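Local coordinates for MAU2 chromatid cohesion factor homolog (Saccharomyces cerevisiae, PDB 4XDN), which forms a complex with SCC2 that is required for cohesin to associate with chromosomes, and so takes part in sister chromatid cohesion, at residues Asp338-Phe343 with Lys557-Leu562; Ser331-Cys336 with Val391-Leu396; Tyr172-Ser177 with Lys300-Ile305. One frame throughout, in Å; residues are numbered along the deposited sequence.

Contact 1. Residues Asp338-Phe343 with Lys557-Leu562. With SO4 (sulfate ion), chain F.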
loop_
_atom_site.group_PDB
_atom_site.type_symbol
_atom_site.label_atom_id
_atom_site.label_comp_id
_atom_site.label_asym_id
_atom_site.label_seq_id
_atom_site.Cartn_x
_atom_site.Cartn_y
_atom_site.Cartn_z
ATOM N N ASP A 338 -3.988 17.230 -20.123
ATOM C CA ASP A 338 -2.779 17.673 -20.813
ATOM C C ASP A 338 -1.883 16.492 -21.195
ATOM O O ASP A 338 -2.307 15.338 -21.143
ATOM C CB ASP A 338 -2.012 18.654 -19.927
ATOM C CG ASP A 338 -1.540 18.018 -18.636
ATOM O OD1 ASP A 338 -2.054 16.930 -18.298
ATOM O OD2 ASP A 338 -0.665 18.600 -17.962
ATOM N N GLU A 339 -0.644 16.793 -21.576
ATOM C CA GLU A 339 0.308 15.771 -22.001
ATOM C C GLU A 339 0.579 14.751 -20.898
ATOM O O GLU A 339 0.728 13.559 -21.171
ATOM C CB GLU A 339 1.625 16.418 -22.458
ATOM C CG GLU A 339 2.504 16.997 -21.343
ATOM C CD GLU A 339 1.886 18.199 -20.652
ATOM O OE1 GLU A 339 1.163 18.970 -21.323
ATOM O OE2 GLU A 339 2.124 18.375 -19.438
ATOM N N LYS A 340 0.647 15.219 -19.655
ATOM C CA LYS A 340 0.869 14.329 -18.521
ATOM C C LYS A 340 -0.283 13.342 -18.376
ATOM O O LYS A 340 -0.070 12.157 -18.133
ATOM C CB LYS A 340 1.043 15.128 -17.227
ATOM C CG LYS A 340 2.454 15.658 -17.000
ATOM C CD LYS A 340 2.566 16.372 -15.659
ATOM C CE LYS A 340 4.012 16.673 -15.299
ATOM N NZ LYS A 340 4.658 17.600 -16.263
ATOM N N GLY A 341 -1.506 13.836 -18.531
ATOM C CA GLY A 341 -2.679 12.984 -18.474
ATOM C C GLY A 341 -2.671 11.945 -19.579
ATOM O O GLY A 341 -3.002 10.782 -19.350
ATOM N N ASN A 342 -2.290 12.365 -20.783
ATOM C CA ASN A 342 -2.202 11.456 -21.922
ATOM C C ASN A 342 -1.228 10.311 -21.662
ATOM O O ASN A 342 -1.427 9.196 -22.147
ATOM C CB ASN A 342 -1.782 12.216 -23.182
ATOM C CG ASN A 342 -2.920 13.016 -23.792
ATOM O OD1 ASN A 342 -3.984 13.161 -23.193
ATOM N ND2 ASN A 342 -2.696 13.540 -24.991
ATOM N N PHE A 343 -0.175 10.592 -20.898
ATOM C CA PHE A 343 0.786 9.562 -20.513
ATOM C C PHE A 343 0.077 8.434 -19.769
ATOM O O PHE A 343 0.278 7.259 -20.070
ATOM C CB PHE A 343 1.899 10.162 -19.645
ATOM C CG PHE A 343 2.936 9.168 -19.200
ATOM C CD1 PHE A 343 2.721 8.374 -18.085
ATOM C CD2 PHE A 343 4.132 9.038 -19.887
ATOM C CE1 PHE A 343 3.673 7.462 -17.671
ATOM C CE2 PHE A 343 5.088 8.129 -19.477
ATOM C CZ PHE A 343 4.858 7.341 -18.368
ATOM N N LYS A 557 3.709 25.028 -4.249
ATOM C CA LYS A 557 3.424 24.803 -5.656
ATOM C C LYS A 557 2.386 23.703 -5.822
ATOM O O LYS A 557 2.551 22.596 -5.313
ATOM C CB LYS A 557 4.706 24.438 -6.406
ATOM C CG LYS A 557 4.623 24.615 -7.917
ATOM C CD LYS A 557 5.880 24.089 -8.596
ATOM C CE LYS A 557 5.994 24.578 -10.032
ATOM N NZ LYS A 557 7.286 24.162 -10.648
ATOM N N LEU A 558 1.310 24.025 -6.531
ATOM C CA LEU A 558 0.256 23.062 -6.811
ATOM C C LEU A 558 0.453 22.437 -8.180
ATOM O O LEU A 558 0.766 23.132 -9.148
ATOM C CB LEU A 558 -1.117 23.733 -6.743
ATOM C CG LEU A 558 -1.519 24.308 -5.384
ATOM C CD1 LEU A 558 -2.826 25.065 -5.500
ATOM C CD2 LEU A 558 -1.628 23.199 -4.349
ATOM N N LYS A 559 0.275 21.122 -8.259
ATOM C CA LYS A 559 0.200 20.456 -9.548
ATOM C C LYS A 559 -0.958 21.059 -10.332
ATOM O O LYS A 559 -1.882 21.624 -9.746
ATOM C CB LYS A 559 0.011 18.950 -9.385
ATOM C CG LYS A 559 1.309 18.168 -9.248
ATOM C CD LYS A 559 1.064 16.668 -9.267
ATOM C CE LYS A 559 0.653 16.172 -10.650
ATOM N NZ LYS A 559 1.805 16.040 -11.591
ATOM N N LYS A 560 -0.915 20.938 -11.654
ATOM C CA LYS A 560 -1.910 21.583 -12.502
ATOM C C LYS A 560 -3.254 20.859 -12.447
ATOM O O LYS A 560 -3.794 20.454 -13.475
ATOM C CB LYS A 560 -1.408 21.656 -13.944
ATOM C CG LYS A 560 -0.060 22.361 -14.085
ATOM C CD LYS A 560 0.463 22.341 -15.517
ATOM C CE LYS A 560 0.585 20.922 -16.058
ATOM N NZ LYS A 560 1.683 20.786 -17.056
ATOM N N ALA A 561 -3.784 20.692 -11.240
ATOM C CA ALA A 561 -5.149 20.226 -11.069
ATOM C C ALA A 561 -6.077 21.337 -11.530
ATOM O O ALA A 561 -6.106 22.410 -10.928
ATOM C CB ALA A 561 -5.418 19.858 -9.623
ATOM N N LEU A 562 -6.827 21.081 -12.597
ATOM C CA LEU A 562 -7.611 22.124 -13.249
ATOM C C LEU A 562 -8.550 22.845 -12.294
ATOM O O LEU A 562 -8.461 24.062 -12.140
ATOM C CB LEU A 562 -8.426 21.543 -14.404
ATOM C CG LEU A 562 -9.237 22.572 -15.198
ATOM C CD1 LEU A 562 -8.314 23.530 -15.937
ATOM C CD2 LEU A 562 -10.172 21.877 -16.162
HETATM S S SO4 F . 2.552 19.670 -12.874
HETATM O O1 SO4 F . 2.975 20.009 -14.229
HETATM O O2 SO4 F . 3.352 18.551 -12.384
HETATM O O3 SO4 F . 2.745 20.824 -12.002
HETATM O O4 SO4 F . 1.140 19.300 -12.874
#
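K560 reaches from the loop before helix 562-575 to two acids at the start of helix 339-360, and these salt bridges carry the contact. Its NZ lies 3.3 Å from D338 OD2, while the bond from NZ to E339 OE2 is weak at 3.4 Å. The lysine chain bends at chi3 (-57°), which turns its ammonium toward the pair of carboxylates. E339 comes at it nearly at a right angle. A long, flexible lysine suits this place, because D338 OD2 and E339 OE2 are themselves only 3.2 Å apart; the ammonium between them probably eases their mutual repulsion, though one positive charge cannot balance two negative ones.

D338 has a second task as N-cap of the helix. CG sits between the backbone N and the carbonyl carbon (chi1 63°), which brings OD1 back over the first turn to accept from G341 N at 3.2 Å, the donor arriving from above the carboxylate plane. Its two oxygens are thus divided between helix cap and salt bridge.

The third element is a sulfate, probably from the crystallisation liquor. K560 N gives O4 an almost straight bond of 2.9 Å, and K559 NZ binds O2 at 3.1 Å while also donating to N335 OD1. K340 CE lies 3.5 Å from O2. At this partly open surface the contact is probably mainly electrostatic, and its lysine cluster offers an anion site, filled here by sulfate.

Contact 2. Residues Ser331-Cys336 with Val391-Leu396. With SO4 (sulfate ion), chain F.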
loop_
_atom_site.group_PDB
_atom_site.type_symbol
_atom_site.label_atom_id
_atom_site.label_comp_id
_atom_site.label_asym_id
_atom_site.label_seq_id
_atom_site.Cartn_x
_atom_site.Cartn_y
_atom_site.Cartn_z
ATOM N N SER A 331 0.742 9.458 -10.654
ATOM C CA SER A 331 1.149 10.822 -10.338
ATOM C C SER A 331 0.624 11.817 -11.368
ATOM O O SER A 331 0.476 12.997 -11.067
ATOM C CB SER A 331 2.675 10.926 -10.256
ATOM O OG SER A 331 3.241 11.194 -11.525
ATOM N N TYR A 332 0.343 11.337 -12.576
ATOM C CA TYR A 332 -0.111 12.202 -13.662
ATOM C C TYR A 332 -1.631 12.231 -13.820
ATOM O O TYR A 332 -2.150 12.982 -14.649
ATOM C CB TYR A 332 0.505 11.758 -14.993
ATOM C CG TYR A 332 2.014 11.858 -15.086
ATOM C CD1 TYR A 332 2.731 12.740 -14.291
ATOM C CD2 TYR A 332 2.716 11.072 -15.990
ATOM C CE1 TYR A 332 4.107 12.829 -14.390
ATOM C CE2 TYR A 332 4.088 11.155 -16.095
ATOM C CZ TYR A 332 4.780 12.033 -15.294
ATOM O OH TYR A 332 6.148 12.113 -15.399
ATOM N N ILE A 333 -2.343 11.414 -13.049
ATOM C CA ILE A 333 -3.798 11.318 -13.176
ATOM C C ILE A 333 -4.457 12.683 -13.031
ATOM O O ILE A 333 -5.301 13.063 -13.845
ATOM C CB ILE A 333 -4.405 10.368 -12.122
ATOM C CG1 ILE A 333 -3.824 8.957 -12.256
ATOM C CG2 ILE A 333 -5.931 10.334 -12.231
ATOM C CD1 ILE A 333 -4.270 8.199 -13.486
ATOM N N VAL A 334 -4.067 13.414 -11.988
ATOM C CA VAL A 334 -4.686 14.697 -11.665
ATOM C C VAL A 334 -4.516 15.693 -12.810
ATOM O O VAL A 334 -5.369 16.551 -13.024
ATOM C CB VAL A 334 -4.097 15.292 -10.357
ATOM C CG1 VAL A 334 -2.622 15.656 -10.529
ATOM C CG2 VAL A 334 -4.905 16.496 -9.902
ATOM N N ASN A 335 -3.422 15.564 -13.554
ATOM C CA ASN A 335 -3.183 16.427 -14.705
ATOM C C ASN A 335 -4.263 16.217 -15.771
ATOM O O ASN A 335 -4.784 17.180 -16.333
ATOM C CB ASN A 335 -1.793 16.171 -15.287
ATOM C CG ASN A 335 -0.681 16.492 -14.309
ATOM O OD1 ASN A 335 -0.252 15.642 -13.527
ATOM N ND2 ASN A 335 -0.203 17.729 -14.353
ATOM N N CYS A 336 -4.566 14.950 -16.054
ATOM C CA CYS A 336 -5.798 14.549 -16.745
ATOM C C CYS A 336 -5.878 14.894 -18.237
ATOM O O CYS A 336 -5.861 14.002 -19.082
ATOM C CB CYS A 336 -7.005 15.166 -16.029
ATOM S SG CYS A 336 -8.598 14.709 -16.721
ATOM N N VAL A 391 -10.754 4.659 -14.614
ATOM C CA VAL A 391 -12.059 5.224 -14.306
ATOM C C VAL A 391 -11.906 6.590 -13.643
ATOM O O VAL A 391 -12.642 7.523 -13.961
ATOM C CB VAL A 391 -12.870 4.274 -13.392
ATOM C CG1 VAL A 391 -14.151 4.938 -12.862
ATOM C CG2 VAL A 391 -13.213 3.000 -14.143
ATOM N N TRP A 392 -10.945 6.714 -12.733
ATOM C CA TRP A 392 -10.767 7.968 -12.017
ATOM C C TRP A 392 -10.359 9.089 -12.963
ATOM O O TRP A 392 -10.884 10.200 -12.879
ATOM C CB TRP A 392 -9.727 7.833 -10.906
ATOM C CG TRP A 392 -9.802 8.977 -9.945
ATOM C CD1 TRP A 392 -9.181 10.185 -10.057
ATOM C CD2 TRP A 392 -10.566 9.028 -8.734
ATOM N NE1 TRP A 392 -9.504 10.986 -8.987
ATOM C CE2 TRP A 392 -10.353 10.298 -8.160
ATOM C CE3 TRP A 392 -11.406 8.123 -8.077
ATOM C CZ2 TRP A 392 -10.947 10.684 -6.961
ATOM C CZ3 TRP A 392 -11.994 8.509 -6.885
ATOM C CH2 TRP A 392 -11.763 9.779 -6.341
ATOM N N GLU A 393 -9.425 8.803 -13.865
ATOM C CA GLU A 393 -8.951 9.825 -14.786
ATOM C C GLU A 393 -10.065 10.249 -15.743
ATOM O O GLU A 393 -10.154 11.415 -16.119
ATOM C CB GLU A 393 -7.737 9.337 -15.581
ATOM C CG GLU A 393 -7.089 10.453 -16.393
ATOM C CD GLU A 393 -5.854 10.012 -17.152
ATOM O OE1 GLU A 393 -5.612 8.790 -17.254
ATOM O OE2 GLU A 393 -5.126 10.897 -17.648
ATOM N N GLN A 394 -10.911 9.298 -16.131
ATOM C CA GLN A 394 -12.050 9.596 -16.994
ATOM C C GLN A 394 -13.059 10.477 -16.271
ATOM O O GLN A 394 -13.639 11.386 -16.866
ATOM C CB GLN A 394 -12.725 8.306 -17.467
ATOM C CG GLN A 394 -12.154 7.742 -18.758
ATOM C CD GLN A 394 -12.356 8.665 -19.947
ATOM O OE1 GLN A 394 -11.423 8.931 -20.705
ATOM N NE2 GLN A 394 -13.580 9.151 -20.119
ATOM N N THR A 395 -13.264 10.201 -14.986
ATOM C CA THR A 395 -14.181 10.985 -14.170
ATOM C C THR A 395 -13.710 12.430 -14.075
ATOM O O THR A 395 -14.510 13.362 -14.180
ATOM C CB THR A 395 -14.323 10.391 -12.751
ATOM O OG1 THR A 395 -14.844 9.060 -12.839
ATOM C CG2 THR A 395 -15.261 11.232 -11.893
ATOM N N LEU A 396 -12.409 12.611 -13.877
ATOM C CA LEU A 396 -11.817 13.944 -13.860
ATOM C C LEU A 396 -12.005 14.638 -15.204
ATOM O O LEU A 396 -12.315 15.827 -15.264
ATOM C CB LEU A 396 -10.327 13.867 -13.526
ATOM C CG LEU A 396 -9.918 14.199 -12.092
ATOM C CD1 LEU A 396 -8.457 13.845 -11.879
ATOM C CD2 LEU A 396 -10.161 15.669 -11.790
HETATM S S SO4 F . 2.552 19.670 -12.874
HETATM O O1 SO4 F . 2.975 20.009 -14.229
HETATM O O2 SO4 F . 3.352 18.551 -12.384
HETATM O O3 SO4 F . 2.745 20.824 -12.002
HETATM O O4 SO4 F . 1.140 19.300 -12.874
#
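I333 and C336 fit against helix 369-398 from the linker between helices 317-331 and 339-360, within the largely helical superhelix, of the tetratricopeptide-repeat kind, known for this family. The tight part is apolar. I333 CG2, anti to the backbone N, enters between two residues of the helix: it meets the indole of W392 at the ring edge, 3.9 Å from CD1, and lies equally close to E393 CB. The branched isoleucine suits the spot because CG2 does this work while CD1 extends beside E393 OE1. One turn further on, L396 continues the apolar surface, its CB 3.7 Å from C336 SG and its CD1 against I333 O. Cysteine, small and polarisable, can sit this near the leucine and the helix backbone.

Between the two segments the packing is looser at V334 and N335, although both are buried by other parts. V334 meets L396 CD1 through its CA at 3.9 Å, while its CB points away from the helix and its side chain packs on K559 and A561. N335 also turns away, its amide directed to the sulfate, although the ND2 to O4 separation is too short to be reliable. Another protein chain covers part of the apolar side and accepts a hydrogen bond from W392 NE1 through its backbone.

At the polar border the fully extended E393 (chi1 -171°, chi2 178°) brings OE2 to 3.5 Å from C336 O, two acceptors reconciled by one guanidinium: R345 NH1 pairs with the carboxylate and R345 NH2 with the carbonyl.

Contact 3. Residues Tyr172-Ser177 with Lys300-Ile305; sequences YQNWAS and KIMPRI
N174 projects from helix 170-189 into the turn of the two-stranded ribbon 297-302/305-310, and its short side chain touches three residues there. At its root, CB lies 3.9 Å from both M302 SD and I305 CD1. One bond further, CG comes to 3.5 Å from the same sulfur, with M302 CG beside it; the methionine crosses the asparagine at about a right angle. The amide then splits its neighbours. OD1 faces the methyl I301 CG2 at 3.3 Å, and ND2 ends 3.1 Å from M302 SD, a close approach without hydrogen-bond geometry. ND2 donates within its own helix, to E170 O. With CG anti to the carbonyl carbon (chi1 -78°), the amide can lie back along the helix to reach that carbonyl while its flank remains against the ribbon. Asparagine suits the place, being short enough to fit under the hairpin and polar enough to be tied down.

W175, the next residue, supplies a flat surface. I305 CD1 stands over one face of the indole, a CH-pi contact 3.4 Å from the centroid of the five-membered ring and only 12° off its normal. In the ring plane, at the edge, a water accepts from NE1 at 2.9 Å and donates to R304 O, joining helix and turn. W175 also packs on an apolar side chain of another protein chain.

P303 and R304 occupy the corners of a type II turn: proline has the backbone angles required at the first, and R304, with phi 73°, takes the left-handed conformation needed at the second. M302 and I305 are paired by backbone bonds in both directions, and I301 and M302 together face I305. This is a tight two-residue beta-hairpin carrying a classic bulge.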
loop_
_atom_site.group_PDB
_atom_site.type_symbol
_atom_site.label_atom_id
_atom_site.label_comp_id
_atom_site.label_asym_id
_atom_site.label_seq_id
_atom_site.Cartn_x
_atom_site.Cartn_y
_atom_site.Cartn_z
ATOM N N TYR A 172 25.043 -12.017 20.963
ATOM C CA TYR A 172 23.723 -11.883 21.571
ATOM C C TYR A 172 23.174 -10.468 21.437
ATOM O O TYR A 172 21.959 -10.271 21.398
ATOM C CB TYR A 172 23.777 -12.286 23.046
ATOM C CG TYR A 172 23.752 -13.781 23.259
ATOM C CD1 TYR A 172 22.554 -14.481 23.239
ATOM C CD2 TYR A 172 24.923 -14.495 23.472
ATOM C CE1 TYR A 172 22.521 -15.849 23.427
ATOM C CE2 TYR A 172 24.898 -15.864 23.663
ATOM C CZ TYR A 172 23.694 -16.534 23.639
ATOM O OH TYR A 172 23.654 -17.896 23.826
ATOM N N GLN A 173 24.072 -9.488 21.374
ATOM C CA GLN A 173 23.681 -8.098 21.171
ATOM C C GLN A 173 23.075 -7.907 19.786
ATOM O O GLN A 173 22.056 -7.234 19.632
ATOM C CB GLN A 173 24.882 -7.169 21.354
ATOM C CG GLN A 173 25.322 -7.005 22.801
ATOM C CD GLN A 173 24.300 -6.264 23.643
ATOM O OE1 GLN A 173 23.595 -5.380 23.153
ATOM N NE2 GLN A 173 24.210 -6.627 24.919
ATOM N N ASN A 174 23.709 -8.500 18.779
ATOM C CA ASN A 174 23.196 -8.441 17.415
ATOM C C ASN A 174 21.910 -9.237 17.266
ATOM O O ASN A 174 20.964 -8.785 16.625
ATOM C CB ASN A 174 24.240 -8.953 16.423
ATOM C CG ASN A 174 25.319 -7.932 16.138
ATOM O OD1 ASN A 174 25.236 -7.180 15.171
ATOM N ND2 ASN A 174 26.342 -7.900 16.983
ATOM N N TRP A 175 21.873 -10.423 17.856
ATOM C CA TRP A 175 20.659 -11.222 17.835
ATOM C C TRP A 175 19.510 -10.479 18.515
ATOM O O TRP A 175 18.363 -10.571 18.086
ATOM C CB TRP A 175 20.875 -12.568 18.523
ATOM C CG TRP A 175 21.420 -13.652 17.647
ATOM C CD1 TRP A 175 22.579 -14.349 17.827
ATOM C CD2 TRP A 175 20.817 -14.175 16.458
ATOM N NE1 TRP A 175 22.736 -15.272 16.821
ATOM C CE2 TRP A 175 21.669 -15.183 15.966
ATOM C CE3 TRP A 175 19.642 -13.884 15.759
ATOM C CZ2 TRP A 175 21.383 -15.904 14.808
ATOM C CZ3 TRP A 175 19.360 -14.599 14.608
ATOM C CH2 TRP A 175 20.228 -15.598 14.145
ATOM N N ALA A 176 19.822 -9.750 19.582
ATOM C CA ALA A 176 18.812 -8.974 20.295
ATOM C C ALA A 176 18.216 -7.913 19.378
ATOM O O ALA A 176 17.039 -7.579 19.478
ATOM C CB ALA A 176 19.409 -8.331 21.537
ATOM N N SER A 177 19.043 -7.392 18.479
ATOM C CA SER A 177 18.604 -6.402 17.506
ATOM C C SER A 177 17.633 -7.014 16.496
ATOM O O SER A 177 16.638 -6.391 16.119
ATOM C CB SER A 177 19.814 -5.808 16.785
ATOM O OG SER A 177 19.439 -4.795 15.871
ATOM N N LYS A 300 24.163 -9.703 5.943
ATOM C CA LYS A 300 25.074 -10.318 6.898
ATOM C C LYS A 300 25.304 -9.380 8.079
ATOM O O LYS A 300 26.236 -8.577 8.083
ATOM C CB LYS A 300 26.398 -10.676 6.219
ATOM C CG LYS A 300 26.237 -11.675 5.083
ATOM C CD LYS A 300 27.542 -11.923 4.339
ATOM C CE LYS A 300 27.320 -12.818 3.127
ATOM N NZ LYS A 300 28.589 -13.135 2.411
ATOM N N ILE A 301 24.428 -9.483 9.073
ATOM C CA ILE A 301 24.519 -8.675 10.284
ATOM C C ILE A 301 25.814 -8.981 11.024
ATOM O O ILE A 301 26.548 -8.078 11.430
ATOM C CB ILE A 301 23.311 -8.930 11.212
ATOM C CG1 ILE A 301 22.034 -8.384 10.567
ATOM C CG2 ILE A 301 23.522 -8.289 12.584
ATOM C CD1 ILE A 301 20.755 -8.791 11.273
ATOM N N MET A 302 26.082 -10.269 11.193
ATOM C CA MET A 302 27.292 -10.733 11.853
ATOM C C MET A 302 27.730 -12.033 11.207
ATOM O O MET A 302 26.949 -12.663 10.493
ATOM C CB MET A 302 27.054 -10.952 13.348
ATOM C CG MET A 302 27.796 -9.996 14.253
ATOM S SD MET A 302 27.733 -10.521 15.977
ATOM C CE MET A 302 29.069 -11.713 16.022
ATOM N N PRO A 303 28.984 -12.436 11.444
ATOM C CA PRO A 303 29.332 -13.820 11.125
ATOM C C PRO A 303 28.395 -14.769 11.863
ATOM O O PRO A 303 28.297 -14.704 13.090
ATOM C CB PRO A 303 30.777 -13.944 11.617
ATOM C CG PRO A 303 31.311 -12.553 11.553
ATOM C CD PRO A 303 30.153 -11.657 11.885
ATOM N N ARG A 304 27.698 -15.610 11.105
ATOM C CA ARG A 304 26.706 -16.546 11.633
ATOM C C ARG A 304 25.431 -15.832 12.075
ATOM O O ARG A 304 24.678 -16.348 12.901
ATOM C CB ARG A 304 27.273 -17.367 12.799
ATOM C CG ARG A 304 28.703 -17.885 12.610
ATOM C CD ARG A 304 28.994 -18.358 11.186
ATOM N NE ARG A 304 27.890 -19.107 10.589
ATOM C CZ ARG A 304 27.707 -20.419 10.708
ATOM N NH1 ARG A 304 28.551 -21.161 11.414
ATOM N NH2 ARG A 304 26.666 -20.990 10.115
ATOM N N ILE A 305 25.197 -14.647 11.520
ATOM C CA ILE A 305 23.898 -13.990 11.614
ATOM C C ILE A 305 23.579 -13.339 10.273
ATOM O O ILE A 305 23.954 -12.192 10.023
ATOM C CB ILE A 305 23.847 -12.928 12.731
ATOM C CG1 ILE A 305 24.214 -13.562 14.077
ATOM C CG2 ILE A 305 22.454 -12.290 12.790
ATOM C CD1 ILE A 305 24.095 -12.630 15.265
HETATM O O HOH W 1 24.661 -17.095 15.639
#

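How the contacts relate
Contacts 1 and 2 are neighbours, their centres 9 Å apart, whereas contact 3 lies on the opposite side of the chain's centre, about 48 to 49 Å from both, centre to centre. Contact 3 closes first along the chain, at residue 305. The other two then interleave: 331-336, 338-343, 391-396 and 557-562. Contact 2 joins the loop before helix 339-360 to the next helix, 369-398, about 55 residues on, while contact 1 uses the start of helix 339-360 itself and a loop some 214 residues later. One sulfate touches both. Together they join this helix pair to a much later part of the chain, and contact 3 anchors the small beta ribbon at a remote place.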